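Local coordinates for protein MccF (Escherichia coli, PDB 4IIY) that confers self-immunity to the antibiotic microcin C7 and belongs to the S66 peptidase family, probably acting as a hydrolase, at residues 198-203 / 344-349; 274-279 / 311-316; 350-355 / 361-366. The protein carries 1 engineered substitution. One frame throughout, in Å; residues are numbered along the deposited sequence. Where two conformers were deposited one is given.

Contacts 1 and 3 are neighbours, their centres about 8 Å apart, whereas contact 2 lies about 26 Å from contact 1 and about 29 Å from contact 3, centre to centre. Along the chain, contact 2 is nested inside the loop closed by contact 1, and contact 3 follows both. Strands 198-199, 359-362 and 350-354 are consecutive in the eight-stranded sheet, while strand 345-347 edges the six-stranded one. Tyr200 on Thr344 and Leu345, Ile362 on Pro346 and Leu351 on Leu345 bridge the sheets, so contacts 1 and 3 tie them together where they meet. Contact 2 instead joins the starts of helices 276-288 and 315-323, at the ligand pocket and the subunit interface.

Contact 1: residues 198-203 / 344-349; sequences YTYTLP and TLPLGV
The carbonyl O of Thr344 receives the hydroxyl of Tyr200 in a short hydrogen bond, OH to O 2.6 Å, the sole polar link between 198-203 and 344-349. The donor stands 16° from the carbonyl plane, with a C=O...OH angle of 136°, so the phenol comes in from one side of the C=O bond. Seen from the ring, Thr344 O lies at the edge, close to the ring plane and so not over a face. Its approach to Tyr200 CE1, 3.4 Å, places it on the CE1 flank of the hydroxyl.

Carbons of Leu345 and Pro346 lie against the same hydroxyl. Leu345 CA is 3.4 Å from Tyr200 OH. Leu345 CD1 comes within 3.5 Å of Tyr200 OH and 4.2 Å of Tyr200 CZ, obliquely to the ring, the two side chains crossing at about a right angle. Leu345 has CG opposite its backbone nitrogen (chi1 179°), which swings the branch toward the phenol end. Pro346 CD closes in on Tyr200 OH at 3.6 Å. Farther back, one ring face of Tyr200 carries CE2 of Tyr198, 3.7 Å above the plane and offset toward the rim, and Phe334 packs edge-to-face with the Tyr200 ring.

In the fold, Tyr200 follows edge strand 198-199 of the eight-stranded sheet. Thr344 comes just before strand 345-347, the outer strand of the six-stranded sheet, and Leu345 and Pro346 lie in it. Helix 178-191 lies alongside, with Ile189 against Tyr200 and Ser185 OG bonded to Thr344 N. The side chain of Leu345 is about 9 Å from that of Glu270, predicted to belong to the charge relay. With every touching residue buried, the Tyr200 hydroxyl gives an enclosed carbonyl a donor, and the surrounding carbon probably strengthens that bond by excluding water.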
loop_
_atom_site.group_PDB
_atom_site.type_symbol
_atom_site.label_atom_id
_atom_site.label_comp_id
_atom_site.label_asym_id
_atom_site.label_seq_id
_atom_site.Cartn_x
_atom_site.Cartn_y
_atom_site.Cartn_z
ATOM N N TYR B 198 10.076 19.147 26.471
ATOM C CA TYR B 198 9.137 20.035 25.808
ATOM C C TYR B 198 7.759 19.381 25.777
ATOM O O TYR B 198 7.603 18.300 25.208
ATOM C CB TYR B 198 9.569 20.358 24.374
ATOM C CG TYR B 198 8.457 21.093 23.687
ATOM C CD1 TYR B 198 8.252 22.443 23.931
ATOM C CD2 TYR B 198 7.539 20.422 22.886
ATOM C CE1 TYR B 198 7.187 23.124 23.359
ATOM C CE2 TYR B 198 6.475 21.094 22.312
ATOM C CZ TYR B 198 6.306 22.442 22.547
ATOM O OH TYR B 198 5.241 23.098 21.975
ATOM N N THR B 199 6.755 20.035 26.360
ATOM C CA THR B 199 5.397 19.507 26.382
ATOM C C THR B 199 4.536 20.218 25.340
ATOM O O THR B 199 4.427 21.448 25.337
ATOM C CB THR B 199 4.774 19.635 27.789
ATOM O OG1 THR B 199 5.618 18.963 28.737
ATOM C CG2 THR B 199 3.377 19.023 27.823
ATOM N N TYR B 200 3.932 19.444 24.443
ATOM C CA TYR B 200 3.138 20.016 23.363
ATOM C C TYR B 200 1.909 20.770 23.857
ATOM O O TYR B 200 1.235 20.342 24.799
ATOM C CB TYR B 200 2.699 18.926 22.384
ATOM C CG TYR B 200 3.781 18.535 21.412
ATOM C CD1 TYR B 200 3.991 19.268 20.244
ATOM C CD2 TYR B 200 4.596 17.439 21.655
ATOM C CE1 TYR B 200 4.982 18.927 19.353
ATOM C CE2 TYR B 200 5.595 17.089 20.764
ATOM C CZ TYR B 200 5.779 17.835 19.620
ATOM O OH TYR B 200 6.781 17.484 18.745
ATOM N N THR B 201 1.622 21.884 23.189
ATOM C CA THR B 201 0.341 22.553 23.310
ATOM C C THR B 201 -0.702 21.754 22.539
ATOM O O THR B 201 -0.365 20.961 21.650
ATOM C CB THR B 201 0.412 23.966 22.720
ATOM O OG1 THR B 201 0.885 23.892 21.367
ATOM C CG2 THR B 201 1.367 24.823 23.524
ATOM N N LEU B 202 -1.962 21.953 22.895
ATOM C CA LEU B 202 -3.077 21.290 22.238
ATOM C C LEU B 202 -3.845 22.336 21.448
ATOM O O LEU B 202 -4.405 23.258 22.038
ATOM C CB LEU B 202 -4.003 20.679 23.290
ATOM C CG LEU B 202 -5.225 19.931 22.752
ATOM C CD1 LEU B 202 -4.803 18.635 22.079
ATOM C CD2 LEU B 202 -6.227 19.655 23.877
ATOM N N PRO B 203 -3.864 22.223 20.108
ATOM C CA PRO B 203 -4.658 23.203 19.354
ATOM C C PRO B 203 -6.106 23.245 19.836
ATOM O O PRO B 203 -6.724 22.212 20.073
ATOM C CB PRO B 203 -4.578 22.683 17.916
ATOM C CG PRO B 203 -3.264 21.966 17.875
ATOM C CD PRO B 203 -3.139 21.304 19.217
ATOM N N THR B 344 4.850 20.112 14.775
ATOM C CA THR B 344 6.120 19.579 14.284
ATOM C C THR B 344 6.657 18.543 15.278
ATOM O O THR B 344 6.725 18.825 16.486
ATOM C CB THR B 344 7.132 20.721 14.078
ATOM O OG1 THR B 344 6.707 21.538 12.981
ATOM C CG2 THR B 344 8.515 20.174 13.771
ATOM N N LEU B 345 7.045 17.365 14.779
ATOM C CA LEU B 345 7.464 16.242 15.622
ATOM C C LEU B 345 8.799 15.653 15.159
ATOM O O LEU B 345 8.908 15.159 14.034
ATOM C CB LEU B 345 6.405 15.141 15.550
ATOM C CG LEU B 345 6.673 13.864 16.344
ATOM C CD1 LEU B 345 6.556 14.125 17.834
ATOM C CD2 LEU B 345 5.709 12.761 15.920
ATOM N N PRO B 346 9.827 15.678 16.018
ATOM C CA PRO B 346 11.057 14.964 15.652
ATOM C C PRO B 346 10.806 13.456 15.701
ATOM O O PRO B 346 10.142 12.966 16.624
ATOM C CB PRO B 346 12.045 15.386 16.746
ATOM C CG PRO B 346 11.178 15.680 17.939
ATOM C CD PRO B 346 9.905 16.281 17.361
ATOM N N LEU B 347 11.315 12.731 14.715
ATOM C CA LEU B 347 11.211 11.277 14.677
ATOM C C LEU B 347 12.528 10.616 15.075
ATOM O O LEU B 347 13.599 11.049 14.650
ATOM C CB LEU B 347 10.838 10.814 13.271
ATOM C CG LEU B 347 9.508 11.323 12.719
ATOM C CD1 LEU B 347 9.393 10.993 11.244
ATOM C CD2 LEU B 347 8.362 10.720 13.488
ATOM N N GLY B 348 12.439 9.561 15.884
ATOM C CA GLY B 348 13.615 8.802 16.275
ATOM C C GLY B 348 14.220 9.193 17.607
ATOM O O GLY B 348 15.305 8.724 17.954
ATOM N N VAL B 349 13.529 10.049 18.354
ATOM C CA VAL B 349 13.936 10.410 19.714
ATOM C C VAL B 349 12.838 10.036 20.701
ATOM O O VAL B 349 11.700 9.769 20.308
ATOM C CB VAL B 349 14.251 11.920 19.860
ATOM C CG1 VAL B 349 15.432 12.311 18.982
ATOM C CG2 VAL B 349 13.019 12.785 19.543
#

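Contact 2: residues 274-279 / 311-316; sequences KSIATV and SKRRPY. With 1EI (5'-O-(L-alpha-glutamylsulfamoyl)inosine), chain K.
Ile276 makes van der Waals contact through its CD1 methyl, which lies 3.8 Å from Arg313 CB and 3.7 Å from Ser311 OG, and so rests on the base of the arginine and beside the serine hydroxyl. CG1 of Ile276 is opposite the backbone nitrogen (chi1 -178°), extending the branch toward 311-316. One helical turn on, Val279 CG1 meets Pro315 CB at 4.4 Å, a looser touch although the CA atoms of Val279 and Pro315 are the nearest across the segments, at 7.1 Å.

Both segments lead into helices, 276-288 and 315-323, so the contact brings two helix starts together. Ser275 is the N-cap of the first, its OG accepting from Thr278 N at 3.1 Å in the conformer described. Arg314 holds the N-cap position of the second. Just ahead of it Ser311 forms an ST turn: its OG accepts from Arg313 N (3.1 Å, N-H...O angle 163°) and also hydrogen-bonds to Cys308 O, which fixes the hydroxyl beside the Ile276 methyl.

The charged side chains of Arg313 and Lys274 have partners beyond the two segments. The Arg313 chain runs extended from CG to NE, with Ser311 CB near the rim of one guanidinium face, and its NH2 makes a salt bridge with Asp87 of the second subunit, whose Tyr89 also packs on Ile276. Lys274, bent at chi2 (-54°), turns instead to the bound glutamylsulfamoyl inosine. Its NZ hydrogen-bonds to OE2 at 2.9 Å, while ligand OE1 is farther from NZ, at 3.4 Å; Lys274 thereby holds the side-chain carboxylate of the ligand's glutamyl group, a recognition element of the pocket. Glu304, Asn247, the backbone of Gly118 and Gly119, and His338, predicted to belong to the charge relay, are among the other groups hydrogen-bonded to this ligand.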
loop_
_atom_site.group_PDB
_atom_site.type_symbol
_atom_site.label_atom_id
_atom_site.label_comp_id
_atom_site.label_asym_id
_atom_site.label_seq_id
_atom_site.Cartn_x
_atom_site.Cartn_y
_atom_site.Cartn_z
ATOM N N LYS B 274 -8.561 7.880 3.693
ATOM C CA LYS B 274 -8.715 6.460 3.429
ATOM C C LYS B 274 -10.082 5.933 3.800
ATOM O O LYS B 274 -10.768 6.463 4.682
ATOM C CB LYS B 274 -7.673 5.637 4.191
ATOM C CG LYS B 274 -6.243 6.006 3.892
ATOM C CD LYS B 274 -5.939 5.971 2.402
ATOM C CE LYS B 274 -4.464 6.232 2.154
ATOM N NZ LYS B 274 -4.189 6.470 0.725
ATOM N N SER B 275 -10.459 4.859 3.118
ATOM C CA SER B 275 -11.599 4.064 3.529
ATOM C C SER B 275 -11.245 3.233 4.759
ATOM O O SER B 275 -10.079 2.871 4.988
ATOM C CB SER B 275 -12.000 3.121 2.402
ATOM O OG SER B 275 -11.009 2.123 2.230
ATOM N N ILE B 276 -12.260 2.926 5.543
ATOM C CA ILE B 276 -12.123 2.016 6.658
ATOM C C ILE B 276 -11.556 0.673 6.181
ATOM O O ILE B 276 -10.781 0.043 6.902
ATOM C CB ILE B 276 -13.476 1.886 7.406
ATOM C CG1 ILE B 276 -13.346 0.979 8.625
ATOM C CG2 ILE B 276 -14.588 1.413 6.467
ATOM C CD1 ILE B 276 -14.491 1.137 9.613
ATOM N N ALA B 277 -11.907 0.248 4.968
ATOM C CA ALA B 277 -11.337 -0.986 4.417
ATOM C C ALA B 277 -9.814 -0.922 4.352
ATOM O O ALA B 277 -9.124 -1.872 4.739
ATOM C CB ALA B 277 -11.922 -1.284 3.049
ATOM N N THR B 278 -9.287 0.195 3.858
ATOM C CA THR B 278 -7.842 0.372 3.751
ATOM C C THR B 278 -7.204 0.479 5.134
ATOM O O THR B 278 -6.123 -0.076 5.374
ATOM C CB THR B 278 -7.498 1.624 2.919
ATOM O OG1 THR B 278 -7.929 1.415 1.572
ATOM C CG2 THR B 278 -6.000 1.881 2.915
ATOM N N VAL B 279 -7.853 1.192 6.045
ATOM C CA VAL B 279 -7.329 1.302 7.400
ATOM C C VAL B 279 -7.228 -0.064 8.091
ATOM O O VAL B 279 -6.213 -0.361 8.726
ATOM C CB VAL B 279 -8.124 2.343 8.218
ATOM C CG1 VAL B 279 -7.808 2.250 9.693
ATOM C CG2 VAL B 279 -7.836 3.750 7.692
ATOM N N SER B 311 -20.498 2.926 8.533
ATOM C CA SER B 311 -20.440 2.126 9.758
ATOM C C SER B 311 -20.410 2.968 11.028
ATOM O O SER B 311 -20.660 2.460 12.125
ATOM C CB SER B 311 -19.196 1.243 9.756
ATOM O OG SER B 311 -18.028 2.025 9.969
ATOM N N LYS B 312 -20.063 4.241 10.873
ATOM C CA LYS B 312 -19.879 5.163 11.995
ATOM C C LYS B 312 -18.707 4.799 12.906
ATOM O O LYS B 312 -18.542 5.384 13.973
ATOM C CB LYS B 312 -21.175 5.325 12.797
ATOM C CG LYS B 312 -22.285 5.981 11.985
ATOM C CD LYS B 312 -23.522 6.261 12.820
ATOM C CE LYS B 312 -24.611 6.905 11.973
ATOM N NZ LYS B 312 -25.928 6.915 12.671
ATOM N N ARG B 313 -17.880 3.853 12.475
ATOM C CA ARG B 313 -16.713 3.456 13.254
ATOM C C ARG B 313 -15.547 4.396 13.010
ATOM O O ARG B 313 -15.372 4.906 11.898
ATOM C CB ARG B 313 -16.300 2.034 12.889
ATOM C CG ARG B 313 -17.346 1.008 13.251
ATOM C CD ARG B 313 -17.045 -0.367 12.686
ATOM N NE ARG B 313 -18.241 -1.194 12.801
ATOM C CZ ARG B 313 -18.488 -2.285 12.086
ATOM N NH1 ARG B 313 -17.598 -2.725 11.202
ATOM N NH2 ARG B 313 -19.622 -2.945 12.271
ATOM N N ARG B 314 -14.753 4.635 14.045
ATOM C CA ARG B 314 -13.531 5.413 13.883
ATOM C C ARG B 314 -12.318 4.496 13.856
ATOM O O ARG B 314 -12.400 3.327 14.242
ATOM C CB ARG B 314 -13.391 6.466 14.981
ATOM C CG ARG B 314 -13.337 5.928 16.389
ATOM C CD ARG B 314 -13.352 7.074 17.401
ATOM N NE ARG B 314 -13.428 6.672 18.810
ATOM C CZ ARG B 314 -13.505 5.422 19.265
ATOM N NH1 ARG B 314 -13.516 4.390 18.435
ATOM N NH2 ARG B 314 -13.571 5.202 20.573
ATOM N N PRO B 315 -11.176 5.024 13.409
ATOM C CA PRO B 315 -9.998 4.161 13.292
ATOM C C PRO B 315 -9.614 3.433 14.589
ATOM O O PRO B 315 -9.169 2.286 14.532
ATOM C CB PRO B 315 -8.909 5.136 12.841
ATOM C CG PRO B 315 -9.670 6.146 12.031
ATOM C CD PRO B 315 -10.952 6.345 12.794
ATOM N N TYR B 316 -9.782 4.068 15.747
ATOM C CA TYR B 316 -9.406 3.403 16.991
ATOM C C TYR B 316 -10.208 2.125 17.224
ATOM O O TYR B 316 -9.686 1.148 17.752
ATOM C CB TYR B 316 -9.577 4.355 18.174
ATOM C CG TYR B 316 -9.274 3.716 19.511
ATOM C CD1 TYR B 316 -7.980 3.362 19.856
ATOM C CD2 TYR B 316 -10.285 3.472 20.428
ATOM C CE1 TYR B 316 -7.696 2.773 21.083
ATOM C CE2 TYR B 316 -10.011 2.890 21.659
ATOM C CZ TYR B 316 -8.719 2.539 21.974
ATOM O OH TYR B 316 -8.454 1.960 23.200
HETATM O O6 1EI K . -7.040 19.908 -4.863
HETATM C C6 1EI K . -6.958 19.824 -3.618
HETATM N N1 1EI K . -7.947 20.272 -2.818
HETATM C C2 1EI K . -7.871 20.192 -1.478
HETATM N N3 1EI K . -6.816 19.670 -0.831
HETATM C C5 1EI K . -5.765 19.235 -2.984
HETATM C C4 1EI K . -5.762 19.189 -1.524
HETATM N N7 1EI K . -4.597 18.699 -3.391
HETATM C C8 1EI K . -3.904 18.336 -2.286
HETATM N N9 1EI K . -4.607 18.630 -1.181
HETATM C "C1'" 1EI K . -4.195 18.378 0.210
HETATM O "O4'" 1EI K . -2.786 18.457 0.369
HETATM C "C2'" 1EI K . -4.574 16.957 0.571
HETATM O "O2'" 1EI K . -5.882 16.930 1.142
HETATM C "C3'" 1EI K . -3.511 16.560 1.570
HETATM O "O3'" 1EI K . -4.046 16.633 2.889
HETATM C "C4'" 1EI K . -2.410 17.598 1.443
HETATM C "C5'" 1EI K . -1.053 16.959 1.179
HETATM O "O5'" 1EI K . -1.056 16.252 -0.064
HETATM S SBF 1EI K . 0.065 15.238 -0.330
HETATM O OAE 1EI K . 0.325 15.201 -1.753
HETATM O OAF 1EI K . 1.206 15.692 0.419
HETATM N NAQ 1EI K . -0.439 13.880 0.216
HETATM C C 1EI K . 0.270 12.736 0.316
HETATM O O 1EI K . 1.444 12.556 0.012
HETATM C CA 1EI K . -0.459 11.563 0.906
HETATM N N 1EI K . -1.856 11.885 1.136
HETATM C CB 1EI K . -0.307 10.350 -0.006
HETATM C CG 1EI K . -0.169 9.064 0.805
HETATM C CD 1EI K . -1.524 8.580 1.270
HETATM O OE1 1EI K . -2.481 9.381 1.280
HETATM O OE2 1EI K . -1.630 7.393 1.624
#

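Contact 3: residues 350-355 / 361-366; sequences KLAIDF and SITEQY
Ala352 and Ser361 form an antiparallel hydrogen-bonded pair, Ala352 N to Ser361 O 2.8 Å and Ser361 N to Ala352 O 2.9 Å, next to the non-hydrogen-bonded pair of Leu351 and Ile362. The ladder runs on past the strand end with Thr363 N to Lys350 O at 3.0 Å, almost straight at 172° about the hydrogen.

A side chain then takes over the backbone's part. Glu364 OE1 accepts from Lys350 N at 2.9 Å, met on the anti side of the carboxylate and 29° out of its plane. The glutamate has CG opposite its backbone nitrogen (chi1 173°) and is extended beyond, which carries the carboxylate back to the first residue of strand 350-354. With an alanine at Glu364 the carboxylate is gone, and the Lys350 N-H would probably be left without its acceptor where the ladder ends.

On one face of the sheet Leu351 CD2 touches Ile362 CG1 at 3.9 Å. On the other, Ala352 CB meets the Thr363 CG2 methyl at 3.7 Å, while Thr363 OG1 hydrogen-bonds to Glu238. A water bridges the strands there, accepting from Ser361 OG (2.8 Å) and donating to Ala352 O (2.9 Å), so that carbonyl serves two donors; Ser361 OG is also bonded to Thr199 OG1.

This is a beta hairpin within the eight-stranded sheet. Strand 236-245 flanks 350-354, with Leu351 paired to Gly239 and Ile353 to Val237, and strand 198-199 flanks 359-362 through Tyr198 and Ile362. The face bearing Leu351 and Ile362 packs on Leu345 and Pro346 of strand 345-347, the border of the six-stranded sheet, and beyond the hairpin Tyr366 OH is hydrogen-bonded to Ile189 O of helix 178-191.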
loop_
_atom_site.group_PDB
_atom_site.type_symbol
_atom_site.label_atom_id
_atom_site.label_comp_id
_atom_site.label_asym_id
_atom_site.label_seq_id
_atom_site.Cartn_x
_atom_site.Cartn_y
_atom_site.Cartn_z
ATOM N N LYS B 350 13.179 10.029 21.988
ATOM C CA LYS B 350 12.221 9.674 23.021
ATOM C C LYS B 350 11.150 10.741 23.244
ATOM O O LYS B 350 11.439 11.937 23.333
ATOM C CB LYS B 350 12.935 9.369 24.345
ATOM C CG LYS B 350 13.707 8.057 24.330
ATOM C CD LYS B 350 14.459 7.848 25.634
ATOM C CE LYS B 350 15.336 6.609 25.564
ATOM N NZ LYS B 350 16.133 6.414 26.812
ATOM N N LEU B 351 9.918 10.260 23.354
ATOM C CA LEU B 351 8.782 11.039 23.831
ATOM C C LEU B 351 8.246 10.393 25.096
ATOM O O LEU B 351 8.440 9.197 25.325
ATOM C CB LEU B 351 7.642 11.039 22.810
ATOM C CG LEU B 351 7.944 11.335 21.349
ATOM C CD1 LEU B 351 6.646 11.261 20.554
ATOM C CD2 LEU B 351 8.597 12.698 21.204
ATOM N N ALA B 352 7.540 11.177 25.902
ATOM C CA ALA B 352 6.798 10.640 27.036
ATOM C C ALA B 352 5.337 11.025 26.898
ATOM O O ALA B 352 5.008 12.214 26.801
ATOM C CB ALA B 352 7.367 11.150 28.367
ATOM N N ILE B 353 4.464 10.029 26.867
ATOM C CA ILE B 353 3.034 10.278 26.863
ATOM C C ILE B 353 2.509 10.028 28.269
ATOM O O ILE B 353 2.652 8.926 28.805
ATOM C CB ILE B 353 2.284 9.358 25.878
ATOM C CG1 ILE B 353 2.878 9.451 24.468
ATOM C CG2 ILE B 353 0.794 9.700 25.874
ATOM C CD1 ILE B 353 2.318 8.409 23.514
ATOM N N ASP B 354 1.916 11.053 28.872
ATOM C CA ASP B 354 1.305 10.898 30.181
ATOM C C ASP B 354 -0.186 10.729 29.983
ATOM O O ASP B 354 -0.907 11.684 29.698
ATOM C CB ASP B 354 1.608 12.108 31.057
ATOM C CG ASP B 354 1.157 11.919 32.490
ATOM O OD1 ASP B 354 0.175 11.195 32.726
ATOM O OD2 ASP B 354 1.812 12.507 33.383
ATOM N N PHE B 355 -0.641 9.493 30.099
ATOM C CA PHE B 355 -2.043 9.179 29.885
ATOM C C PHE B 355 -2.949 9.686 31.002
ATOM O O PHE B 355 -4.132 9.942 30.775
ATOM C CB PHE B 355 -2.213 7.680 29.659
ATOM C CG PHE B 355 -1.677 7.226 28.338
ATOM C CD1 PHE B 355 -2.476 7.257 27.209
ATOM C CD2 PHE B 355 -0.361 6.815 28.213
ATOM C CE1 PHE B 355 -1.980 6.857 25.985
ATOM C CE2 PHE B 355 0.138 6.424 26.985
ATOM C CZ PHE B 355 -0.673 6.453 25.877
ATOM N N SER B 361 5.167 14.807 25.528
ATOM C CA SER B 361 6.379 15.603 25.615
ATOM C C SER B 361 7.536 14.961 24.860
ATOM O O SER B 361 7.617 13.733 24.769
ATOM C CB SER B 361 6.806 15.773 27.078
ATOM O OG SER B 361 5.764 16.319 27.875
ATOM N N ILE B 362 8.439 15.798 24.358
ATOM C CA ILE B 362 9.726 15.342 23.843
ATOM C C ILE B 362 10.716 15.338 25.008
ATOM O O ILE B 362 10.842 16.339 25.724
ATOM C CB ILE B 362 10.258 16.272 22.738
ATOM C CG1 ILE B 362 9.198 16.535 21.658
ATOM C CG2 ILE B 362 11.533 15.708 22.137
ATOM C CD1 ILE B 362 9.534 17.714 20.761
ATOM N N THR B 363 11.404 14.217 25.223
ATOM C CA THR B 363 12.281 14.104 26.388
ATOM C C THR B 363 13.754 13.914 26.042
ATOM O O THR B 363 14.598 13.827 26.941
ATOM C CB THR B 363 11.836 12.971 27.331
ATOM O OG1 THR B 363 11.948 11.713 26.654
ATOM C CG2 THR B 363 10.399 13.185 27.788
ATOM N N GLU B 364 14.068 13.861 24.752
ATOM C CA GLU B 364 15.439 13.657 24.300
ATOM C C GLU B 364 15.848 14.772 23.339
ATOM O O GLU B 364 15.054 15.196 22.493
ATOM C CB GLU B 364 15.563 12.290 23.619
ATOM C CG GLU B 364 16.913 12.047 22.967
ATOM C CD GLU B 364 17.005 10.717 22.242
ATOM O OE1 GLU B 364 16.044 9.927 22.281
ATOM O OE2 GLU B 364 18.058 10.461 21.619
ATOM N N GLN B 365 17.087 15.244 23.464
ATOM C CA GLN B 365 17.624 16.282 22.594
ATOM C C GLN B 365 17.512 15.877 21.126
ATOM O O GLN B 365 17.849 14.752 20.756
ATOM C CB GLN B 365 19.092 16.552 22.930
ATOM C CG GLN B 365 19.710 17.676 22.133
ATOM C CD GLN B 365 21.164 17.912 22.510
ATOM O OE1 GLN B 365 21.683 17.301 23.447
ATOM N NE2 GLN B 365 21.828 18.795 21.779
ATOM N N TYR B 366 17.053 16.808 20.293
ATOM C CA TYR B 366 16.750 16.493 18.894
ATOM C C TYR B 366 17.354 17.480 17.888
ATOM O O TYR B 366 17.223 17.282 16.681
ATOM C CB TYR B 366 15.231 16.358 18.701
ATOM C CG TYR B 366 14.472 17.609 19.086
ATOM C CD1 TYR B 366 14.277 18.634 18.169
ATOM C CD2 TYR B 366 13.981 17.776 20.373
ATOM C CE1 TYR B 366 13.596 19.794 18.521
ATOM C CE2 TYR B 366 13.301 18.921 20.736
ATOM C CZ TYR B 366 13.110 19.927 19.815
ATOM O OH TYR B 366 12.440 21.072 20.213
HETATM O O HOH W 1 4.305 14.159 28.769
#